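Local coordinates for protein seryl-tRNA synthetase (Pyrococcus horikoshii, PDB 2DQ0) that catalyses the ATP-dependent attachment of serine to tRNA(Ser), and probably also to tRNA(Sec), as a homodimeric class II aminoacyl-tRNA synthetase, at residues D164-L169 / N190-L195; L6-P11 / T38-K43; V215-M220 / E254-G259. All blocks are in the same frame, centred on the assembly; numbering follows the deposited sequence.

Contact 1: D164-L169 / N190-L195; sequences DLLEIL and NEIVIL
L166 and I192 make the direct apolar touch between 164-169, on the short helix 162-168 and just after it, and 190-195, the opening turns of helix 190-209. The methyl CD2 of L166 lies 3.9 Å from CG1 of I192 and 4.1 Å from CD1 of I192. The side chains cross at about a right angle. In I192 the longer branch sets off beside the backbone N, with CG1 anti to the carbonyl carbon (chi1 -60°). CG2 of I192, anti to the backbone N, also comes to 4.2 Å from CD2 of L166, so the leucine methyl sits against both branches. L169 and E191 come near each other with less definition: the carbonyl O of L169 is 4.3 Å from OE1 of E191, two acceptor oxygens that are merely neighbours. The backbones remain well apart, L166 CA to I192 CA measuring 8.3 Å, and other parts of the chain fill in around the pair. L418 of helix 410-420 packs on both L166 and L169, I414 of the same helix packs on I192, and I443 of strand 442-443 touches L169, E191 and I192. Beyond this shell, V193 packs on I216 and I194 on I208 of the second subunit. The long helix touched here, followed by a strand at the dimer interface, is the helical part of motif 1 of class II aminoacyl-tRNA synthetases.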
loop_
_atom_site.group_PDB
_atom_site.type_symbol
_atom_site.label_atom_id
_atom_site.label_comp_id
_atom_site.label_asym_id
_atom_site.label_seq_id
_atom_site.Cartn_x
_atom_site.Cartn_y
_atom_site.Cartn_z
ATOM N N ASP A 164 0.689 18.665 -18.104
ATOM C CA ASP A 164 0.427 20.088 -18.104
ATOM C C ASP A 164 -0.991 20.410 -17.675
ATOM O O ASP A 164 -1.222 21.403 -16.987
ATOM C CB ASP A 164 0.764 20.673 -19.475
ATOM C CG ASP A 164 2.264 20.610 -19.756
ATOM O OD1 ASP A 164 3.030 21.209 -18.953
ATOM O OD2 ASP A 164 2.682 19.954 -20.745
ATOM N N LEU A 165 -1.941 19.560 -18.057
ATOM C CA LEU A 165 -3.323 19.770 -17.676
ATOM C C LEU A 165 -3.476 19.629 -16.145
ATOM O O LEU A 165 -4.207 20.390 -15.512
ATOM C CB LEU A 165 -4.227 18.786 -18.435
ATOM C CG LEU A 165 -4.499 19.199 -19.900
ATOM C CD1 LEU A 165 -5.047 18.022 -20.694
ATOM C CD2 LEU A 165 -5.494 20.386 -19.953
ATOM N N LEU A 166 -2.770 18.688 -15.527
ATOM C CA LEU A 166 -2.918 18.559 -14.081
ATOM C C LEU A 166 -2.521 19.849 -13.401
ATOM O O LEU A 166 -3.109 20.232 -12.383
ATOM C CB LEU A 166 -2.074 17.416 -13.526
ATOM C CG LEU A 166 -2.583 16.007 -13.806
ATOM C CD1 LEU A 166 -1.449 15.020 -13.615
ATOM C CD2 LEU A 166 -3.749 15.677 -12.879
ATOM N N GLU A 167 -1.528 20.514 -13.985
ATOM C CA GLU A 167 -0.987 21.766 -13.472
ATOM C C GLU A 167 -1.978 22.910 -13.597
ATOM O O GLU A 167 -2.295 23.568 -12.617
ATOM C CB GLU A 167 0.291 22.123 -14.230
ATOM C CG GLU A 167 1.460 22.616 -13.372
ATOM C CD GLU A 167 1.153 23.880 -12.580
ATOM O OE1 GLU A 167 0.423 23.805 -11.567
ATOM O OE2 GLU A 167 1.652 24.954 -12.977
ATOM N N ILE A 168 -2.483 23.141 -14.807
ATOM C CA ILE A 168 -3.418 24.232 -15.015
ATOM C C ILE A 168 -4.723 23.975 -14.248
ATOM O O ILE A 168 -5.426 24.906 -13.864
ATOM C CB ILE A 168 -3.685 24.461 -16.542
ATOM C CG1 ILE A 168 -4.726 23.490 -17.070
ATOM C CG2 ILE A 168 -2.409 24.263 -17.348
ATOM C CD1 ILE A 168 -6.044 24.162 -17.343
ATOM N N LEU A 169 -5.025 22.706 -14.007
ATOM C CA LEU A 169 -6.225 22.323 -13.284
ATOM C C LEU A 169 -6.028 22.278 -11.760
ATOM O O LEU A 169 -6.986 22.075 -11.021
ATOM C CB LEU A 169 -6.691 20.960 -13.779
ATOM C CG LEU A 169 -7.977 20.882 -14.598
ATOM C CD1 LEU A 169 -8.028 22.038 -15.567
ATOM C CD2 LEU A 169 -8.051 19.538 -15.334
ATOM N N ASN A 190 -7.515 17.991 -5.216
ATOM C CA ASN A 190 -8.864 18.418 -5.560
ATOM C C ASN A 190 -9.761 17.508 -6.392
ATOM O O ASN A 190 -9.939 16.325 -6.073
ATOM C CB ASN A 190 -8.791 19.786 -6.220
ATOM C CG ASN A 190 -8.019 20.760 -5.388
ATOM O OD1 ASN A 190 -6.981 21.243 -5.799
ATOM N ND2 ASN A 190 -8.507 21.032 -4.188
ATOM N N GLU A 191 -10.331 18.061 -7.456
ATOM C CA GLU A 191 -11.250 17.282 -8.247
ATOM C C GLU A 191 -10.633 16.020 -8.817
ATOM O O GLU A 191 -11.337 15.036 -9.042
ATOM C CB GLU A 191 -11.905 18.151 -9.328
ATOM C CG GLU A 191 -11.050 19.314 -9.749
ATOM C CD GLU A 191 -11.234 20.544 -8.887
ATOM O OE1 GLU A 191 -10.214 21.095 -8.433
ATOM O OE2 GLU A 191 -12.384 20.977 -8.682
ATOM N N ILE A 192 -9.318 16.001 -8.995
ATOM C CA ILE A 192 -8.693 14.797 -9.524
ATOM C C ILE A 192 -8.808 13.644 -8.509
ATOM O O ILE A 192 -8.848 12.475 -8.889
ATOM C CB ILE A 192 -7.219 15.046 -9.873
ATOM C CG1 ILE A 192 -7.119 16.152 -10.931
ATOM C CG2 ILE A 192 -6.587 13.750 -10.382
ATOM C CD1 ILE A 192 -7.829 15.809 -12.271
ATOM N N VAL A 193 -8.854 13.973 -7.217
ATOM C CA VAL A 193 -9.002 12.935 -6.202
ATOM C C VAL A 193 -10.415 12.373 -6.314
ATOM O O VAL A 193 -10.617 11.158 -6.241
ATOM C CB VAL A 193 -8.770 13.483 -4.766
ATOM C CG1 VAL A 193 -9.093 12.415 -3.742
ATOM C CG2 VAL A 193 -7.318 13.914 -4.598
ATOM N N ILE A 194 -11.398 13.252 -6.507
ATOM C CA ILE A 194 -12.766 12.786 -6.650
ATOM C C ILE A 194 -12.897 11.960 -7.925
ATOM O O ILE A 194 -13.590 10.946 -7.953
ATOM C CB ILE A 194 -13.788 13.962 -6.679
ATOM C CG1 ILE A 194 -14.356 14.223 -5.280
ATOM C CG2 ILE A 194 -14.991 13.581 -7.511
ATOM C CD1 ILE A 194 -13.343 14.347 -4.207
ATOM N N LEU A 195 -12.222 12.397 -8.981
ATOM C CA LEU A 195 -12.279 11.684 -10.251
ATOM C C LEU A 195 -11.720 10.252 -10.132
ATOM O O LEU A 195 -12.266 9.301 -10.707
ATOM C CB LEU A 195 -11.511 12.474 -11.325
ATOM C CG LEU A 195 -11.492 11.813 -12.693
ATOM C CD1 LEU A 195 -12.922 11.629 -13.193
ATOM C CD2 LEU A 195 -10.694 12.656 -13.640
#

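Contact 2: L6-P11 / T38-K43; sequences LIRENP and TEWRTK
R8 reaches from helix 4-9 towards W40 and R41 on helix 28-65, within the N-terminal tRNA-binding domain, whose long arm is an antiparallel coiled coil of helices 28-65 and 72-103. Its CB already points at the second helix. CG then lies anti to the carbonyl carbon, the chain runs extended through chi2, and a bend at chi3 (-63°) turns the guanidinium so that NH2 leads. That nitrogen is 3.7 Å from CZ3 of W40. The guanidinium and indole planes are 8° apart and each group lies at the other's edge, so the guanidinium is beside the ring and not over its face. W40 itself packs on V92 and K96 of helix 72-103. R41 comes from the opposite direction. Its NH2 sits over one face of the R8 guanidinium, 3.8 Å from R8 CZ and 4.1 Å from R8 NH1, while R8 NH2 lies at the edge of the R41 group; the two planes are 77° apart. This closeness of two donors is consistent with the nearby D37, whose OD2 forms a salt bridge with R8 NH2 and a long, weak ion pair with R41 NE. The carboxylate probably draws in both arginines, R8 more firmly, and would be expected to offset their like charges. The nearest atoms of the two guanidinium groups are R8 NH2 and R41 NH2, 3.4 Å apart.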
loop_
_atom_site.group_PDB
_atom_site.type_symbol
_atom_site.label_atom_id
_atom_site.label_comp_id
_atom_site.label_asym_id
_atom_site.label_seq_id
_atom_site.Cartn_x
_atom_site.Cartn_y
_atom_site.Cartn_z
ATOM N N LEU A 6 3.399 -32.212 -21.222
ATOM C CA LEU A 6 3.460 -31.463 -22.464
ATOM C C LEU A 6 4.857 -31.410 -23.090
ATOM O O LEU A 6 5.004 -31.474 -24.320
ATOM C CB LEU A 6 2.903 -30.057 -22.219
ATOM C CG LEU A 6 2.761 -29.122 -23.417
ATOM C CD1 LEU A 6 4.067 -28.356 -23.644
ATOM C CD2 LEU A 6 2.362 -29.932 -24.642
ATOM N N ILE A 7 5.888 -31.321 -22.262
ATOM C CA ILE A 7 7.229 -31.275 -22.818
ATOM C C ILE A 7 7.634 -32.694 -23.229
ATOM O O ILE A 7 8.490 -32.889 -24.095
ATOM C CB ILE A 7 8.275 -30.662 -21.806
ATOM C CG1 ILE A 7 8.502 -31.618 -20.643
ATOM C CG2 ILE A 7 7.794 -29.303 -21.269
ATOM C CD1 ILE A 7 9.542 -32.674 -20.934
ATOM N N ARG A 8 7.028 -33.695 -22.602
ATOM C CA ARG A 8 7.366 -35.063 -22.958
ATOM C C ARG A 8 6.663 -35.463 -24.244
ATOM O O ARG A 8 7.251 -36.098 -25.105
ATOM C CB ARG A 8 7.001 -36.036 -21.832
ATOM C CG ARG A 8 8.051 -36.098 -20.733
ATOM C CD ARG A 8 7.902 -37.335 -19.856
ATOM N NE ARG A 8 6.633 -37.360 -19.143
ATOM C CZ ARG A 8 6.515 -37.518 -17.827
ATOM N NH1 ARG A 8 5.312 -37.523 -17.271
ATOM N NH2 ARG A 8 7.595 -37.661 -17.071
ATOM N N GLU A 9 5.407 -35.060 -24.383
ATOM C CA GLU A 9 4.636 -35.392 -25.569
ATOM C C GLU A 9 4.757 -34.433 -26.749
ATOM O O GLU A 9 4.095 -34.638 -27.768
ATOM C CB GLU A 9 3.169 -35.594 -25.187
ATOM C CG GLU A 9 2.963 -36.893 -24.422
ATOM C CD GLU A 9 1.623 -36.956 -23.733
ATOM O OE1 GLU A 9 0.607 -36.629 -24.384
ATOM O OE2 GLU A 9 1.587 -37.339 -22.542
ATOM N N ASN A 10 5.575 -33.384 -26.619
ATOM C CA ASN A 10 5.795 -32.476 -27.748
ATOM C C ASN A 10 6.872 -31.433 -27.567
ATOM O O ASN A 10 6.627 -30.245 -27.712
ATOM C CB ASN A 10 4.511 -31.773 -28.198
ATOM C CG ASN A 10 4.572 -31.369 -29.686
ATOM O OD1 ASN A 10 3.626 -30.802 -30.232
ATOM N ND2 ASN A 10 5.701 -31.672 -30.341
ATOM N N PRO A 11 8.101 -31.871 -27.286
ATOM C CA PRO A 11 9.231 -30.957 -27.089
ATOM C C PRO A 11 9.471 -29.950 -28.218
ATOM O O PRO A 11 9.894 -28.817 -27.965
ATOM C CB PRO A 11 10.417 -31.905 -26.882
ATOM C CG PRO A 11 9.976 -33.180 -27.546
ATOM C CD PRO A 11 8.529 -33.274 -27.169
ATOM N N THR A 38 14.065 -38.586 -17.830
ATOM C CA THR A 38 14.416 -39.947 -18.159
ATOM C C THR A 38 15.212 -40.575 -17.028
ATOM O O THR A 38 14.913 -41.686 -16.592
ATOM C CB THR A 38 15.182 -39.989 -19.490
ATOM O OG1 THR A 38 14.223 -39.998 -20.553
ATOM C CG2 THR A 38 16.062 -41.231 -19.600
ATOM N N GLU A 39 16.214 -39.865 -16.538
ATOM C CA GLU A 39 17.007 -40.382 -15.438
ATOM C C GLU A 39 16.087 -40.649 -14.228
ATOM O O GLU A 39 16.199 -41.680 -13.537
ATOM C CB GLU A 39 18.092 -39.363 -15.095
ATOM C CG GLU A 39 19.043 -39.793 -14.000
ATOM C CD GLU A 39 20.308 -38.964 -13.993
ATOM O OE1 GLU A 39 21.130 -39.153 -13.066
ATOM O OE2 GLU A 39 20.478 -38.132 -14.922
ATOM N N TRP A 40 15.166 -39.712 -14.007
ATOM C CA TRP A 40 14.190 -39.768 -12.922
ATOM C C TRP A 40 13.401 -41.074 -12.963
ATOM O O TRP A 40 13.360 -41.810 -11.976
ATOM C CB TRP A 40 13.234 -38.561 -13.035
ATOM C CG TRP A 40 12.039 -38.569 -12.097
ATOM C CD1 TRP A 40 12.071 -38.559 -10.742
ATOM C CD2 TRP A 40 10.648 -38.582 -12.465
ATOM N NE1 TRP A 40 10.794 -38.568 -10.235
ATOM C CE2 TRP A 40 9.902 -38.582 -11.272
ATOM C CE3 TRP A 40 9.965 -38.594 -13.686
ATOM C CZ2 TRP A 40 8.505 -38.595 -11.259
ATOM C CZ3 TRP A 40 8.571 -38.610 -13.673
ATOM C CH2 TRP A 40 7.859 -38.610 -12.464
ATOM N N ARG A 41 12.783 -41.371 -14.103
ATOM C CA ARG A 41 11.995 -42.592 -14.219
ATOM C C ARG A 41 12.843 -43.864 -14.200
ATOM O O ARG A 41 12.372 -44.927 -13.789
ATOM C CB ARG A 41 11.112 -42.544 -15.476
ATOM C CG ARG A 41 11.734 -41.856 -16.683
ATOM C CD ARG A 41 10.722 -41.646 -17.822
ATOM N NE ARG A 41 9.496 -41.000 -17.354
ATOM C CZ ARG A 41 8.459 -41.649 -16.822
ATOM N NH1 ARG A 41 8.495 -42.973 -16.699
ATOM N NH2 ARG A 41 7.388 -40.975 -16.399
ATOM N N THR A 42 14.096 -43.764 -14.624
ATOM C CA THR A 42 14.945 -44.938 -14.622
ATOM C C THR A 42 15.243 -45.327 -13.185
ATOM O O THR A 42 15.115 -46.503 -12.810
ATOM C CB THR A 42 16.274 -44.686 -15.379
ATOM O OG1 THR A 42 16.007 -44.586 -16.784
ATOM C CG2 THR A 42 17.268 -45.824 -15.135
ATOM N N LYS A 43 15.626 -44.345 -12.371
ATOM C CA LYS A 43 15.941 -44.656 -10.985
ATOM C C LYS A 43 14.725 -45.208 -10.245
ATOM O O LYS A 43 14.851 -46.103 -9.409
ATOM C CB LYS A 43 16.498 -43.434 -10.266
ATOM C CG LYS A 43 17.930 -43.145 -10.612
ATOM C CD LYS A 43 18.441 -41.924 -9.861
ATOM C CE LYS A 43 19.814 -41.559 -10.370
ATOM N NZ LYS A 43 20.675 -42.773 -10.349
#

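Contact 3: V215-M220 / E254-G259. With SSA (5'-O-(N-(L-seryl)-sulfamoyl)adenosine), chain G.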
loop_
_atom_site.group_PDB
_atom_site.type_symbol
_atom_site.label_atom_id
_atom_site.label_comp_id
_atom_site.label_asym_id
_atom_site.label_seq_id
_atom_site.Cartn_x
_atom_site.Cartn_y
_atom_site.Cartn_z
ATOM N N VAL A 215 -14.195 -7.387 -4.319
ATOM C CA VAL A 215 -13.288 -7.684 -3.235
ATOM C C VAL A 215 -12.151 -6.689 -3.036
ATOM O O VAL A 215 -11.643 -6.100 -3.986
ATOM C CB VAL A 215 -12.734 -9.114 -3.395
ATOM C CG1 VAL A 215 -12.726 -9.486 -4.842
ATOM C CG2 VAL A 215 -11.342 -9.237 -2.794
ATOM N N ILE A 216 -11.820 -6.466 -1.768
ATOM C CA ILE A 216 -10.701 -5.640 -1.367
ATOM C C ILE A 216 -9.747 -6.697 -0.768
ATOM O O ILE A 216 -9.963 -7.214 0.321
ATOM C CB ILE A 216 -11.081 -4.615 -0.280
ATOM C CG1 ILE A 216 -11.938 -3.500 -0.890
ATOM C CG2 ILE A 216 -9.802 -4.055 0.357
ATOM C CD1 ILE A 216 -12.530 -2.539 0.143
ATOM N N PRO A 217 -8.680 -7.036 -1.489
ATOM C CA PRO A 217 -7.714 -8.039 -1.024
ATOM C C PRO A 217 -6.625 -7.489 -0.121
ATOM O O PRO A 217 -6.596 -6.302 0.183
ATOM C CB PRO A 217 -7.095 -8.503 -2.323
ATOM C CG PRO A 217 -6.917 -7.140 -3.021
ATOM C CD PRO A 217 -8.297 -6.513 -2.816
ATOM N N PRO A 218 -5.734 -8.370 0.356
ATOM C CA PRO A 218 -4.633 -7.902 1.203
ATOM C C PRO A 218 -3.744 -7.139 0.200
ATOM O O PRO A 218 -3.724 -7.476 -0.984
ATOM C CB PRO A 218 -3.976 -9.204 1.668
ATOM C CG PRO A 218 -5.108 -10.127 1.760
ATOM C CD PRO A 218 -5.905 -9.831 0.500
ATOM N N TYR A 219 -3.025 -6.125 0.648
ATOM C CA TYR A 219 -2.185 -5.354 -0.265
ATOM C C TYR A 219 -0.746 -5.853 -0.180
ATOM O O TYR A 219 0.108 -5.472 -0.985
ATOM C CB TYR A 219 -2.254 -3.870 0.112
ATOM C CG TYR A 219 -3.642 -3.259 -0.010
ATOM C CD1 TYR A 219 -3.979 -2.108 0.712
ATOM C CD2 TYR A 219 -4.608 -3.818 -0.854
ATOM C CE1 TYR A 219 -5.248 -1.527 0.604
ATOM C CE2 TYR A 219 -5.885 -3.242 -0.978
ATOM C CZ TYR A 219 -6.187 -2.098 -0.239
ATOM O OH TYR A 219 -7.428 -1.535 -0.321
ATOM N N MET A 220 -0.499 -6.697 0.820
ATOM C CA MET A 220 0.808 -7.296 1.061
ATOM C C MET A 220 0.558 -8.789 1.109
ATOM O O MET A 220 -0.329 -9.252 1.826
ATOM C CB MET A 220 1.407 -6.850 2.410
ATOM C CG MET A 220 1.785 -5.373 2.496
ATOM S SD MET A 220 2.656 -4.894 4.037
ATOM C CE MET A 220 1.333 -4.727 5.085
ATOM N N GLU A 254 -4.672 -8.684 -9.077
ATOM C CA GLU A 254 -4.600 -9.974 -9.761
ATOM C C GLU A 254 -3.911 -11.044 -8.890
ATOM O O GLU A 254 -4.475 -12.128 -8.662
ATOM C CB GLU A 254 -3.821 -9.823 -11.070
ATOM C CG GLU A 254 -3.734 -11.079 -11.907
ATOM C CD GLU A 254 -2.545 -11.090 -12.845
ATOM O OE1 GLU A 254 -2.198 -10.012 -13.382
ATOM O OE2 GLU A 254 -1.968 -12.185 -13.061
ATOM N N HIS A 255 -2.703 -10.737 -8.411
ATOM C CA HIS A 255 -1.929 -11.676 -7.585
ATOM C C HIS A 255 -2.626 -12.180 -6.321
ATOM O O HIS A 255 -2.678 -13.386 -6.112
ATOM C CB HIS A 255 -0.562 -11.092 -7.224
ATOM C CG HIS A 255 0.292 -10.783 -8.413
ATOM N ND1 HIS A 255 -0.117 -11.036 -9.710
ATOM C CD2 HIS A 255 1.550 -10.290 -8.504
ATOM C CE1 HIS A 255 0.857 -10.718 -10.544
ATOM N NE2 HIS A 255 1.879 -10.266 -9.837
ATOM N N PRO A 256 -3.133 -11.281 -5.444
ATOM C CA PRO A 256 -3.818 -11.779 -4.233
ATOM C C PRO A 256 -5.132 -12.488 -4.597
ATOM O O PRO A 256 -5.583 -13.398 -3.891
ATOM C CB PRO A 256 -4.039 -10.514 -3.396
ATOM C CG PRO A 256 -4.028 -9.409 -4.411
ATOM C CD PRO A 256 -2.931 -9.822 -5.360
ATOM N N LEU A 257 -5.735 -12.067 -5.707
ATOM C CA LEU A 257 -6.960 -12.684 -6.201
ATOM C C LEU A 257 -6.680 -14.125 -6.652
ATOM O O LEU A 257 -7.538 -14.993 -6.517
ATOM C CB LEU A 257 -7.513 -11.898 -7.380
ATOM C CG LEU A 257 -8.810 -11.119 -7.212
ATOM C CD1 LEU A 257 -9.291 -11.118 -5.761
ATOM C CD2 LEU A 257 -8.574 -9.711 -7.751
ATOM N N ALA A 258 -5.492 -14.384 -7.194
ATOM C CA ALA A 258 -5.159 -15.739 -7.622
ATOM C C ALA A 258 -4.719 -16.585 -6.419
ATOM O O ALA A 258 -5.068 -17.757 -6.313
ATOM C CB ALA A 258 -4.059 -15.717 -8.680
ATOM N N GLY A 259 -3.957 -16.003 -5.509
ATOM C CA GLY A 259 -3.543 -16.772 -4.358
ATOM C C GLY A 259 -4.728 -17.109 -3.463
ATOM O O GLY A 259 -4.665 -18.050 -2.674
HETATM N N10 SSA G . -3.347 -7.887 -13.717
HETATM C CA SSA G . -3.128 -7.397 -15.090
HETATM C CB SSA G . -4.414 -6.914 -15.706
HETATM O OG SSA G . -4.860 -5.679 -15.135
HETATM C C9 SSA G . -2.127 -6.251 -15.172
HETATM O O9 SSA G . -1.682 -5.725 -14.155
HETATM N N8 SSA G . -1.748 -5.868 -16.397
HETATM S S1 SSA G . -0.736 -4.634 -16.584
HETATM O O1S SSA G . 0.501 -5.045 -15.935
HETATM O O2S SSA G . -0.748 -4.318 -18.007
HETATM O "O5'" SSA G . -1.396 -3.477 -15.757
HETATM C "C5'" SSA G . -2.712 -3.064 -16.073
HETATM C "C4'" SSA G . -2.785 -1.593 -16.337
HETATM O "O4'" SSA G . -2.395 -0.845 -15.169
HETATM C "C3'" SSA G . -1.917 -1.017 -17.438
HETATM O "O3'" SSA G . -2.498 -1.291 -18.697
HETATM C "C2'" SSA G . -2.032 0.458 -17.098
HETATM O "O2'" SSA G . -3.280 1.031 -17.407
HETATM C "C1'" SSA G . -1.852 0.404 -15.575
HETATM N N9 SSA G . -0.460 0.420 -15.135
HETATM C C8 SSA G . 0.480 -0.598 -15.153
HETATM N N7 SSA G . 1.648 -0.241 -14.683
HETATM C C5 SSA G . 1.473 1.095 -14.335
HETATM C C6 SSA G . 2.351 2.067 -13.787
HETATM N N6 SSA G . 3.620 1.813 -13.484
HETATM N N1 SSA G . 1.855 3.320 -13.544
HETATM C C2 SSA G . 0.561 3.569 -13.844
HETATM N N3 SSA G . -0.360 2.731 -14.372
HETATM C C4 SSA G . 0.172 1.510 -14.605
#
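P217 and P256 meet ring against ring where the segment leaving strand 213-216 packs on helix 254-259. The first segment belongs to motif 1, the dimer-forming element of class II synthetases, and the helix starts at the end of the T252-A253-E254 sequence, the TXE loop of the serine site. The two pyrrolidine rings meet at a slant: P217 CB is 3.8 Å from P256 CB, and P217 CG is 3.9 Å from P256 CG. P218 contributes from beside this pair, chiefly through its carbonyl, P218 O lying 3.9 Å from P256 CB. Next to the prolines, the side chains of V215 and L257 run antiparallel past one another. There a single leucine methyl serves both valine branches, L257 CD1 being 3.9 Å from V215 CG1 and 4.1 Å from V215 CG2. All five residues are buried. The second subunit closes in around them: V215 and I216 pair antiparallel with one of its strands, Q301 of that subunit donates to P217 O, and its Y187 OH bonds P256 O. E254 takes no part in this packing and turns to the ligand. With CG anti to the backbone N (chi1 -177°) and an extended chain, it carries its carboxylate to the bound seryl-adenylate analogue, while its OE2 is held by Q381 NE2. The other oxygen, E254 OE1, accepts a hydrogen bond from the ligand's serine amine N10, modelled at 2.4 Å, a length too short to be taken literally.

From the N terminus, contact 2 comes first: 6-11 meets 38-43 after 26 mostly helical residues, tying the N-terminal helix to the first long helix of the coiled-coil arm. Contact 1 closes a loop of 20 residues, between helix 162-168 and the start of helix 190-209. That helix leads directly into strand 213-216, where contact 3 begins; 33 residues later it is completed by helix 254-259 at the serine site. The three loops follow in series, without nesting or crossing. Contacts 1 and 3, with centres 29 Å apart, both touch the second subunit, whereas the centres of contacts 1 and 2 are 58 Å apart, on opposite sides of the chain's centre.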